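Long-range contacts in uncharacterized protein (Bombyx mori, PDB 5AZ1), which probably reduces carbonyl compounds with NADPH, as other aldo-keto reductases do: residues A[51-56]-A[277-282]; A[9-14]-A[192-197]; A[226-231]-A[240-245]. All coordinates share one frame; numbering follows the deposited sequence.

Interaction 1: A[51-56]-A[277-282]; sequences IPKLLD and KTVTKS. With NDP (NADPH dihydro-nicotinamide-adenine-dinucleotide phosphate), chain J.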
# COMPACT_ATOMS: atom_id res chain seq x y z
N ILE A 51 -12.34 7.15 12.24
CA ILE A 51 -11.47 8.25 11.87
C ILE A 51 -10.73 8.84 13.04
O ILE A 51 -9.48 8.97 12.99
CB ILE A 51 -12.23 9.31 11.05
CG1 ILE A 51 -12.45 8.79 9.64
CG2 ILE A 51 -11.50 10.66 11.08
CD1 ILE A 51 -13.49 9.58 8.83
N PRO A 52 -11.44 9.14 14.15
CA PRO A 52 -10.68 9.78 15.25
C PRO A 52 -9.58 8.93 15.81
O PRO A 52 -8.54 9.44 16.24
CB PRO A 52 -11.76 10.00 16.32
CG PRO A 52 -13.05 10.08 15.58
CD PRO A 52 -12.90 9.23 14.34
N LYS A 53 -9.84 7.62 15.86
CA LYS A 53 -8.84 6.66 16.38
C LYS A 53 -7.63 6.54 15.43
O LYS A 53 -6.48 6.49 15.89
CB LYS A 53 -9.49 5.29 16.63
CG LYS A 53 -10.71 5.34 17.56
CD LYS A 53 -11.30 3.96 17.88
CE LYS A 53 -10.46 3.18 18.89
NZ LYS A 53 -10.64 1.70 18.76
N LEU A 54 -7.91 6.55 14.11
CA LEU A 54 -6.88 6.58 13.08
C LEU A 54 -5.96 7.78 13.23
O LEU A 54 -4.72 7.65 13.16
CB LEU A 54 -7.54 6.58 11.67
CG LEU A 54 -6.56 6.47 10.49
CD1 LEU A 54 -5.83 5.13 10.48
CD2 LEU A 54 -7.29 6.65 9.18
N LEU A 55 -6.57 8.94 13.52
CA LEU A 55 -5.81 10.20 13.62
C LEU A 55 -4.99 10.26 14.84
O LEU A 55 -3.83 10.68 14.80
CB LEU A 55 -6.74 11.40 13.62
CG LEU A 55 -7.62 11.51 12.37
CD1 LEU A 55 -8.41 12.84 12.42
CD2 LEU A 55 -6.84 11.32 11.09
N ASP A 56 -5.57 9.82 15.94
CA ASP A 56 -4.86 9.79 17.22
C ASP A 56 -3.78 8.73 17.17
O ASP A 56 -2.64 8.97 17.58
CB ASP A 56 -5.93 9.57 18.33
CG ASP A 56 -5.36 9.55 19.71
OD1 ASP A 56 -4.38 10.32 20.05
OD2 ASP A 56 -5.87 8.70 20.45
N LYS A 277 -2.31 -1.52 8.52
CA LYS A 277 -3.24 -0.59 9.05
C LYS A 277 -3.64 -1.01 10.46
O LYS A 277 -3.91 -2.20 10.70
CB LYS A 277 -4.46 -0.52 8.15
CG LYS A 277 -5.62 0.37 8.68
CD LYS A 277 -6.72 -0.51 9.30
CE LYS A 277 -7.78 0.28 10.04
NZ LYS A 277 -8.56 -0.62 10.93
N THR A 278 -3.71 -0.03 11.36
CA THR A 278 -4.28 -0.20 12.69
C THR A 278 -4.74 1.14 13.25
O THR A 278 -4.12 2.14 13.00
CB THR A 278 -3.26 -0.80 13.67
OG1 THR A 278 -3.86 -0.96 14.95
CG2 THR A 278 -2.06 0.05 13.84
N VAL A 279 -5.78 1.11 14.09
CA VAL A 279 -6.23 2.28 14.87
C VAL A 279 -5.84 2.16 16.35
O VAL A 279 -6.29 2.97 17.16
CB VAL A 279 -7.75 2.56 14.71
CG1 VAL A 279 -8.07 2.91 13.26
CG2 VAL A 279 -8.61 1.40 15.16
N THR A 280 -4.90 1.27 16.67
CA THR A 280 -4.60 0.90 18.05
C THR A 280 -3.18 1.14 18.34
O THR A 280 -2.32 0.52 17.73
CB THR A 280 -4.86 -0.60 18.29
OG1 THR A 280 -6.18 -0.94 17.84
CG2 THR A 280 -4.71 -0.96 19.76
N LYS A 281 -2.91 2.01 19.31
CA LYS A 281 -1.56 2.48 19.50
C LYS A 281 -0.55 1.40 19.85
O LYS A 281 0.68 1.53 19.55
CB LYS A 281 -1.51 3.60 20.57
CG LYS A 281 -2.36 4.82 20.23
CD LYS A 281 -2.27 5.90 21.29
CE LYS A 281 -3.39 6.91 21.14
NZ LYS A 281 -2.96 8.32 21.40
N SER A 282 -1.02 0.36 20.56
CA SER A 282 -0.08 -0.69 21.01
C SER A 282 0.38 -1.50 19.78
O SER A 282 1.50 -1.95 19.71
CB SER A 282 -0.71 -1.60 22.10
OG SER A 282 -2.04 -1.94 21.74
PA NDP J . -3.86 -5.13 7.10
O1A NDP J . -3.27 -6.47 6.64
O2A NDP J . -2.99 -3.98 7.47
O5B NDP J . -4.67 -5.52 8.48
C5B NDP J . -5.60 -4.64 9.08
C4B NDP J . -6.15 -5.28 10.35
O4B NDP J . -5.10 -5.80 11.18
C3B NDP J . -6.95 -4.27 11.20
O3B NDP J . -8.28 -4.75 11.37
C2B NDP J . -6.16 -4.14 12.50
O2B NDP J . -6.94 -3.91 13.68
C1B NDP J . -5.35 -5.42 12.55
N9A NDP J . -4.02 -5.29 13.13
C8A NDP J . -3.06 -4.42 12.76
N7A NDP J . -1.93 -4.61 13.47
C5A NDP J . -2.17 -5.66 14.28
C6A NDP J . -1.39 -6.38 15.28
N6A NDP J . -0.11 -5.95 15.50
N1A NDP J . -2.01 -7.42 15.93
C2A NDP J . -3.29 -7.79 15.68
N3A NDP J . -4.07 -7.18 14.76
C4A NDP J . -3.55 -6.13 14.05
O3 NDP J . -5.06 -4.76 6.12
PN NDP J . -5.19 -3.48 5.16
O1N NDP J . -5.61 -4.03 3.84
O2N NDP J . -6.02 -2.41 5.84
O5D NDP J . -3.66 -2.91 5.20
C5D NDP J . -3.14 -2.22 4.13
C4D NDP J . -3.17 -0.71 4.01
O4D NDP J . -2.61 -0.66 2.68
C3D NDP J . -4.43 0.15 3.88
O3D NDP J . -4.64 0.92 5.04
C2D NDP J . -4.06 1.07 2.72
O2D NDP J . -3.16 2.10 3.20
C1D NDP J . -3.37 0.10 1.75
N1N NDP J . -4.22 -0.74 0.78
C2N NDP J . -3.99 -0.53 -0.55
C3N NDP J . -4.69 -1.18 -1.59
C7N NDP J . -4.36 -0.89 -3.04
O7N NDP J . -5.19 -1.27 -3.87
N7N NDP J . -3.21 -0.22 -3.40
C4N NDP J . -5.82 -2.15 -1.25
C5N NDP J . -5.97 -2.34 0.21
C6N NDP J . -5.18 -1.65 1.13
P2B NDP J . -7.23 -2.44 14.31
O1X NDP J . -7.30 -1.40 13.17
O2X NDP J . -8.63 -2.64 14.82
O3X NDP J . -6.04 -2.29 15.22
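The pocket for the 2'-phosphate of NADPH, the feature by which aldo-keto reductases tell this cofactor from NADH, is backed here by the first turn of helix 51-64, where Lys53 and Leu54 pack on Val279. Val279 is wedged between helix and phosphate. Its CB lies 3.8 Å from CB of Lys53, the two side chains crossing obliquely, while its CG1 branch reaches CB of Leu54 at 4.0 Å. The other branch, CG2, is turned toward the phosphate oxygens of the cofactor.

Around that phosphate the segment 277-282 lays out its donors. Lys277 NZ meets O1X of NDP at 2.7 Å, and the backbone N of Val279 bonds to the same oxygen. O3X takes the hydroxyls of Thr278 and Thr280, with Thr278 OG1 to NDP O3X at 2.6 Å. Thr278 OG1 lies opposite the residue's own backbone N (chi1 -180°), and from there it also accepts from N of Thr280 in an ST turn.

Farther along, Lys281 crosses to helix 51-64, its NZ 2.8 Å from OD1 of Asp56 in a salt bridge, the ammonium standing 41° above the carboxylate plane. The chemistry is thus divided: neutral and cationic donors are likely to stabilise the phosphate's negative charge, while apolar packing and a peripheral ion pair hold the segment against the helix.

Interaction 2: A[9-14]-A[192-197]; sequences FKLNNG and PPAVNQ. With NDP (NADPH dihydro-nicotinamide-adenine-dinucleotide phosphate), chain J.
Packing at the N-terminal end of a TIM barrel brings a turn of the N-terminal hairpin, through Leu11 and Asn12, against the start of barrel strand 195-199. In aldo-keto reductases such a hairpin closes this end of the barrel, away from the active site. Here strands 8-10 and 16-18 form the hairpin, and the type I turn from Leu11 to Gly14 lies in the connection between them.

Leu11 supplies the apolar half. Its CD2 methyl sits 3.8 Å from CG1 of Val195, the two side chains crossing at a slant, and it also reaches CB of Ala194. Val219 of the next strand touches Leu11 as well, and Leu133 and Leu135 pack on Val195, so the leucine extends a hydrophobic cluster at the closed end of the barrel.

Asn12 supplies the polar half. With CG placed between the backbone N and the carbonyl carbon (chi1 63°), its amide is directed at the Pro192-Ala194 backbone. The side chain runs antiparallel alongside the ring of Pro192, ND2 3.8 Å from its CG, while OD1 rests against CA of Ala194 at 3.4 Å. Two waters complete the junction: one donates to both Asn12 OD1 and Pro192 O, and the other accepts from Asn12 N and donates to Ala194 O. The backbone N of the asparagine is thus joined to the start of the strand through water.

At the far end of the segment, Gln197 OE1 accepts from the carboxamide N7N of NDP, so the strand runs from the hairpin to the cofactor. The one direct hydrogen bond between the segments is from Asn12 ND2 to Pro193 O, 2.8 Å long with 160° at the hydrogen; the donor stands 35° above the carbonyl plane, while the acceptor lies close to the plane of the asparagine amide.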
# COMPACT_ATOMS: atom_id res chain seq x y z
N PHE A 9 14.48 1.69 2.49
CA PHE A 9 14.94 1.16 1.18
C PHE A 9 15.18 2.31 0.20
O PHE A 9 14.73 3.42 0.44
CB PHE A 9 13.92 0.16 0.66
CG PHE A 9 13.71 -1.07 1.57
CD1 PHE A 9 14.76 -1.66 2.24
CD2 PHE A 9 12.50 -1.64 1.66
CE1 PHE A 9 14.56 -2.80 3.01
CE2 PHE A 9 12.26 -2.75 2.43
CZ PHE A 9 13.29 -3.35 3.09
N LYS A 10 15.99 2.07 -0.81
CA LYS A 10 16.36 3.07 -1.79
C LYS A 10 15.52 2.86 -3.07
O LYS A 10 15.39 1.78 -3.54
CB LYS A 10 17.83 2.93 -2.12
CG LYS A 10 18.81 2.87 -0.94
CD LYS A 10 18.73 4.14 -0.13
CE LYS A 10 19.85 4.26 0.91
NZ LYS A 10 20.03 5.75 1.11
N LEU A 11 14.93 3.90 -3.60
CA LEU A 11 14.14 3.82 -4.83
C LEU A 11 15.04 4.04 -6.06
O LEU A 11 16.12 4.61 -5.96
CB LEU A 11 13.05 4.91 -4.83
CG LEU A 11 12.03 4.77 -3.71
CD1 LEU A 11 11.17 6.01 -3.69
CD2 LEU A 11 11.22 3.49 -3.84
N ASN A 12 14.57 3.62 -7.21
CA ASN A 12 15.30 3.81 -8.47
C ASN A 12 15.39 5.25 -8.99
O ASN A 12 15.86 5.48 -10.09
CB ASN A 12 14.69 2.90 -9.53
CG ASN A 12 13.24 3.24 -9.84
OD1 ASN A 12 12.68 4.22 -9.34
ND2 ASN A 12 12.60 2.38 -10.63
N ASN A 13 14.93 6.22 -8.20
CA ASN A 13 15.03 7.65 -8.51
C ASN A 13 15.93 8.43 -7.53
O ASN A 13 15.97 9.70 -7.59
CB ASN A 13 13.62 8.29 -8.51
CG ASN A 13 13.11 8.57 -7.13
OD1 ASN A 13 13.50 7.93 -6.14
ND2 ASN A 13 12.30 9.58 -7.03
N GLY A 14 16.64 7.71 -6.67
CA GLY A 14 17.54 8.39 -5.72
C GLY A 14 16.97 8.67 -4.31
O GLY A 14 17.72 9.07 -3.41
N PRO A 192 10.76 5.15 -15.14
CA PRO A 192 10.17 3.95 -14.63
C PRO A 192 9.41 4.18 -13.32
O PRO A 192 9.79 5.05 -12.55
CB PRO A 192 11.38 3.03 -14.34
CG PRO A 192 12.48 3.99 -14.07
CD PRO A 192 12.19 5.26 -14.80
N PRO A 193 8.43 3.34 -13.03
CA PRO A 193 7.84 3.35 -11.74
C PRO A 193 8.85 3.07 -10.64
O PRO A 193 9.76 2.28 -10.82
CB PRO A 193 6.77 2.27 -11.83
CG PRO A 193 7.37 1.26 -12.81
CD PRO A 193 8.02 2.16 -13.82
N ALA A 194 8.68 3.76 -9.51
CA ALA A 194 9.50 3.60 -8.36
C ALA A 194 9.05 2.41 -7.54
O ALA A 194 9.88 1.80 -6.93
CB ALA A 194 9.45 4.87 -7.51
N VAL A 195 7.74 2.16 -7.48
CA VAL A 195 7.22 1.09 -6.71
C VAL A 195 6.08 0.43 -7.46
O VAL A 195 5.48 1.01 -8.34
CB VAL A 195 6.69 1.50 -5.27
CG1 VAL A 195 7.57 2.49 -4.51
CG2 VAL A 195 5.31 2.04 -5.32
N ASN A 196 5.80 -0.80 -7.05
CA ASN A 196 4.59 -1.50 -7.39
C ASN A 196 4.04 -1.90 -6.06
O ASN A 196 4.65 -2.74 -5.36
CB ASN A 196 4.84 -2.77 -8.22
CG ASN A 196 3.55 -3.42 -8.74
OD1 ASN A 196 2.47 -2.82 -8.73
ND2 ASN A 196 3.66 -4.66 -9.20
N GLN A 197 2.90 -1.28 -5.71
CA GLN A 197 2.20 -1.61 -4.48
C GLN A 197 1.15 -2.67 -4.75
O GLN A 197 0.23 -2.45 -5.53
CB GLN A 197 1.59 -0.35 -3.80
CG GLN A 197 0.93 -0.66 -2.48
CD GLN A 197 0.27 0.56 -1.78
OE1 GLN A 197 -0.88 0.53 -1.53
NE2 GLN A 197 1.04 1.58 -1.41
PA NDP J . -3.86 -5.13 7.10
O1A NDP J . -3.27 -6.47 6.64
O2A NDP J . -2.99 -3.98 7.47
O5B NDP J . -4.67 -5.52 8.48
C5B NDP J . -5.60 -4.64 9.08
C4B NDP J . -6.15 -5.28 10.35
O4B NDP J . -5.10 -5.80 11.18
C3B NDP J . -6.95 -4.27 11.20
O3B NDP J . -8.28 -4.75 11.37
C2B NDP J . -6.16 -4.14 12.50
O2B NDP J . -6.94 -3.91 13.68
C1B NDP J . -5.35 -5.42 12.55
N9A NDP J . -4.02 -5.29 13.13
C8A NDP J . -3.06 -4.42 12.76
N7A NDP J . -1.93 -4.61 13.47
C5A NDP J . -2.17 -5.66 14.28
C6A NDP J . -1.39 -6.38 15.28
N6A NDP J . -0.11 -5.95 15.50
N1A NDP J . -2.01 -7.42 15.93
C2A NDP J . -3.29 -7.79 15.68
N3A NDP J . -4.07 -7.18 14.76
C4A NDP J . -3.55 -6.13 14.05
O3 NDP J . -5.06 -4.76 6.12
PN NDP J . -5.19 -3.48 5.16
O1N NDP J . -5.61 -4.03 3.84
O2N NDP J . -6.02 -2.41 5.84
O5D NDP J . -3.66 -2.91 5.20
C5D NDP J . -3.14 -2.22 4.13
C4D NDP J . -3.17 -0.71 4.01
O4D NDP J . -2.61 -0.66 2.68
C3D NDP J . -4.43 0.15 3.88
O3D NDP J . -4.64 0.92 5.04
C2D NDP J . -4.06 1.07 2.72
O2D NDP J . -3.16 2.10 3.20
C1D NDP J . -3.37 0.10 1.75
N1N NDP J . -4.22 -0.74 0.78
C2N NDP J . -3.99 -0.53 -0.55
C3N NDP J . -4.69 -1.18 -1.59
C7N NDP J . -4.36 -0.89 -3.04
O7N NDP J . -5.19 -1.27 -3.87
N7N NDP J . -3.21 -0.22 -3.40
C4N NDP J . -5.82 -2.15 -1.25
C5N NDP J . -5.97 -2.34 0.21
C6N NDP J . -5.18 -1.65 1.13
P2B NDP J . -7.23 -2.44 14.31
O1X NDP J . -7.30 -1.40 13.17
O2X NDP J . -8.63 -2.64 14.82
O3X NDP J . -6.04 -2.29 15.22
O HOH W 1 11.37 6.19 -10.72
O HOH W 2 12.50 1.73 -6.96

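Interaction 3: A[226-231]-A[240-245]; sequences FGTMVP and EPKLDN. With NDP (NADPH dihydro-nicotinamide-adenine-dinucleotide phosphate), chain J.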
# COMPACT_ATOMS: atom_id res chain seq x y z
N PHE A 226 -1.10 -8.72 6.52
CA PHE A 226 -1.54 -9.78 7.45
C PHE A 226 -2.51 -10.75 6.78
O PHE A 226 -2.94 -11.70 7.40
CB PHE A 226 -2.21 -9.16 8.68
CG PHE A 226 -1.28 -8.37 9.55
CD1 PHE A 226 -0.18 -8.94 10.07
CD2 PHE A 226 -1.55 -7.06 9.85
CE1 PHE A 226 0.70 -8.20 10.85
CE2 PHE A 226 -0.69 -6.32 10.59
CZ PHE A 226 0.41 -6.89 11.14
N GLY A 227 -2.85 -10.51 5.52
CA GLY A 227 -3.76 -11.35 4.82
C GLY A 227 -4.99 -11.60 5.68
O GLY A 227 -5.57 -10.65 6.24
N THR A 228 -5.37 -12.88 5.79
CA THR A 228 -6.51 -13.30 6.62
C THR A 228 -6.03 -13.84 7.94
O THR A 228 -6.75 -14.51 8.63
CB THR A 228 -7.43 -14.34 5.89
OG1 THR A 228 -6.72 -15.56 5.59
CG2 THR A 228 -8.02 -13.73 4.59
N MET A 229 -4.81 -13.51 8.34
CA MET A 229 -4.31 -14.03 9.59
C MET A 229 -5.01 -13.40 10.78
O MET A 229 -5.29 -14.09 11.76
CB MET A 229 -2.82 -13.82 9.72
CG MET A 229 -2.31 -14.41 11.01
SD MET A 229 -0.55 -14.46 11.02
CE MET A 229 -0.19 -12.75 11.43
N VAL A 230 -5.25 -12.10 10.70
CA VAL A 230 -5.84 -11.36 11.82
C VAL A 230 -7.35 -11.58 11.90
O VAL A 230 -8.00 -11.70 10.86
CB VAL A 230 -5.55 -9.83 11.73
CG1 VAL A 230 -4.09 -9.51 12.05
CG2 VAL A 230 -5.92 -9.26 10.36
N PRO A 231 -7.93 -11.60 13.14
CA PRO A 231 -9.36 -11.91 13.32
C PRO A 231 -10.34 -11.02 12.55
O PRO A 231 -11.41 -11.50 12.18
CB PRO A 231 -9.58 -11.78 14.84
CG PRO A 231 -8.36 -11.16 15.41
CD PRO A 231 -7.25 -11.45 14.44
N GLU A 240 -4.66 -21.17 7.14
CA GLU A 240 -3.62 -20.89 8.11
C GLU A 240 -2.49 -20.05 7.46
O GLU A 240 -2.24 -20.18 6.26
CB GLU A 240 -3.00 -22.19 8.63
CG GLU A 240 -3.91 -23.00 9.54
CD GLU A 240 -4.18 -22.32 10.87
OE1 GLU A 240 -3.24 -21.83 11.56
OE2 GLU A 240 -5.37 -22.33 11.20
N PRO A 241 -1.75 -19.27 8.24
CA PRO A 241 -1.83 -19.20 9.68
C PRO A 241 -2.86 -18.23 10.24
O PRO A 241 -3.09 -17.15 9.65
CB PRO A 241 -0.44 -18.72 10.06
CG PRO A 241 -0.02 -17.86 8.93
CD PRO A 241 -0.78 -18.30 7.71
N LYS A 242 -3.49 -18.65 11.35
CA LYS A 242 -4.26 -17.77 12.25
C LYS A 242 -3.35 -17.40 13.37
O LYS A 242 -2.23 -17.86 13.37
CB LYS A 242 -5.51 -18.48 12.76
CG LYS A 242 -6.52 -18.84 11.66
CD LYS A 242 -6.52 -17.82 10.50
CE LYS A 242 -7.56 -18.14 9.44
NZ LYS A 242 -7.21 -17.48 8.16
N LEU A 243 -3.76 -16.50 14.27
CA LEU A 243 -2.84 -15.97 15.31
C LEU A 243 -2.36 -17.00 16.33
O LEU A 243 -1.32 -16.80 16.95
CB LEU A 243 -3.49 -14.80 16.08
CG LEU A 243 -3.59 -13.50 15.29
CD1 LEU A 243 -4.44 -12.44 16.00
CD2 LEU A 243 -2.17 -12.99 14.98
N ASP A 244 -3.17 -18.05 16.53
CA ASP A 244 -2.83 -19.19 17.40
C ASP A 244 -1.90 -20.26 16.73
O ASP A 244 -1.52 -21.23 17.39
CB ASP A 244 -4.12 -19.85 17.91
CG ASP A 244 -5.03 -20.34 16.79
OD1 ASP A 244 -4.53 -20.68 15.69
OD2 ASP A 244 -6.24 -20.37 16.99
N ASN A 245 -1.50 -20.08 15.46
CA ASN A 245 -0.70 -21.09 14.75
C ASN A 245 0.55 -21.51 15.52
O ASN A 245 1.46 -20.67 15.78
CB ASN A 245 -0.34 -20.65 13.33
CG ASN A 245 0.38 -21.73 12.56
OD1 ASN A 245 1.61 -21.94 12.73
ND2 ASN A 245 -0.37 -22.43 11.72
PA NDP J . -3.86 -5.13 7.10
O1A NDP J . -3.27 -6.47 6.64
O2A NDP J . -2.99 -3.98 7.47
O5B NDP J . -4.67 -5.52 8.48
C5B NDP J . -5.60 -4.64 9.08
C4B NDP J . -6.15 -5.28 10.35
O4B NDP J . -5.10 -5.80 11.18
C3B NDP J . -6.95 -4.27 11.20
O3B NDP J . -8.28 -4.75 11.37
C2B NDP J . -6.16 -4.14 12.50
O2B NDP J . -6.94 -3.91 13.68
C1B NDP J . -5.35 -5.42 12.55
N9A NDP J . -4.02 -5.29 13.13
C8A NDP J . -3.06 -4.42 12.76
N7A NDP J . -1.93 -4.61 13.47
C5A NDP J . -2.17 -5.66 14.28
C6A NDP J . -1.39 -6.38 15.28
N6A NDP J . -0.11 -5.95 15.50
N1A NDP J . -2.01 -7.42 15.93
C2A NDP J . -3.29 -7.79 15.68
N3A NDP J . -4.07 -7.18 14.76
C4A NDP J . -3.55 -6.13 14.05
O3 NDP J . -5.06 -4.76 6.12
PN NDP J . -5.19 -3.48 5.16
O1N NDP J . -5.61 -4.03 3.84
O2N NDP J . -6.02 -2.41 5.84
O5D NDP J . -3.66 -2.91 5.20
C5D NDP J . -3.14 -2.22 4.13
C4D NDP J . -3.17 -0.71 4.01
O4D NDP J . -2.61 -0.66 2.68
C3D NDP J . -4.43 0.15 3.88
O3D NDP J . -4.64 0.92 5.04
C2D NDP J . -4.06 1.07 2.72
O2D NDP J . -3.16 2.10 3.20
C1D NDP J . -3.37 0.10 1.75
N1N NDP J . -4.22 -0.74 0.78
C2N NDP J . -3.99 -0.53 -0.55
C3N NDP J . -4.69 -1.18 -1.59
C7N NDP J . -4.36 -0.89 -3.04
O7N NDP J . -5.19 -1.27 -3.87
N7N NDP J . -3.21 -0.22 -3.40
C4N NDP J . -5.82 -2.15 -1.25
C5N NDP J . -5.97 -2.34 0.21
C6N NDP J . -5.18 -1.65 1.13
P2B NDP J . -7.23 -2.44 14.31
O1X NDP J . -7.30 -1.40 13.17
O2X NDP J . -8.63 -2.64 14.82
O3X NDP J . -6.04 -2.29 15.22
O HOH W 3 -6.80 -15.32 13.71
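Met229 packs on Pro241 and Leu243 as the buried centre of this contact between two parts of the long loop after strand 219-223, a loop that in aldo-keto reductases lies across the bound cofactor. Its chain leaves with CG anti to the backbone N (chi1 -178°) and runs over the carbonyl of Pro241, CG lying 3.2 Å from that residue's O. SD then meets CG of the Pro241 ring, which follows a cis peptide bond, at 4.0 Å, the two side chains crossing at about a right angle. A bend at chi3 turns the CE methyl toward CD2 of Leu243, 4.1 Å away. A further CA-H...O contact joins Met229 CA to Pro241 O.

Toward solvent the fit is looser. A water donates to Met229 O and accepts only a weak bond from Leu243 N, bridging backbones that do not bond directly. Beside it lies exposed Pro231, its ring and the side chain of Leu243 crossing at about a right angle.

Lys242 curls back at chi2, and its NZ reaches Thr228 O at 3.0 Å, coming from 56° above the carbonyl plane. The same ammonium also bonds to Pro239 O and Ser238 OG, so oxygens from two places along the loop, Thr228 and the adjacent pair Ser238 and Pro239, share it. A methionine here would lack the ammonium and would probably leave the Thr228 and Pro239 carbonyls without this common donor, weakening the hold between the two parts of the loop.

On the cofactor side, Phe226 N donates to O1A of NDP and Val230 CG1 approaches N3A of its adenine. Behind the loop, helix 259-269 receives Met229 on Val259 and Asn263, while Asn245 caps helix 246-255 through Met248 N.

Burial and chemistry vary with place in the barrel. Interaction 2 is a buried contact at the start of strand 195-199, combining apolar packing with an amide bond and bridging waters; interaction 3 lies in the loop leaving the neighbouring strand 219-223, and interaction 1 at helix 51-64. These two are only partly buried, each with an apolar centre and polar or exposed margins. An ion pair joins the segments of interaction 1, whereas a lysine in interaction 3 gathers neutral oxygens. No two contacts touch, yet all meet the same NADPH: 277-282 at the 2'-phosphate and pyrophosphate, 226-231 at the pyrophosphate and adenine, 192-197 at the nicotinamide carboxamide. Interaction 3 is nested within the loop that interaction 1 closes.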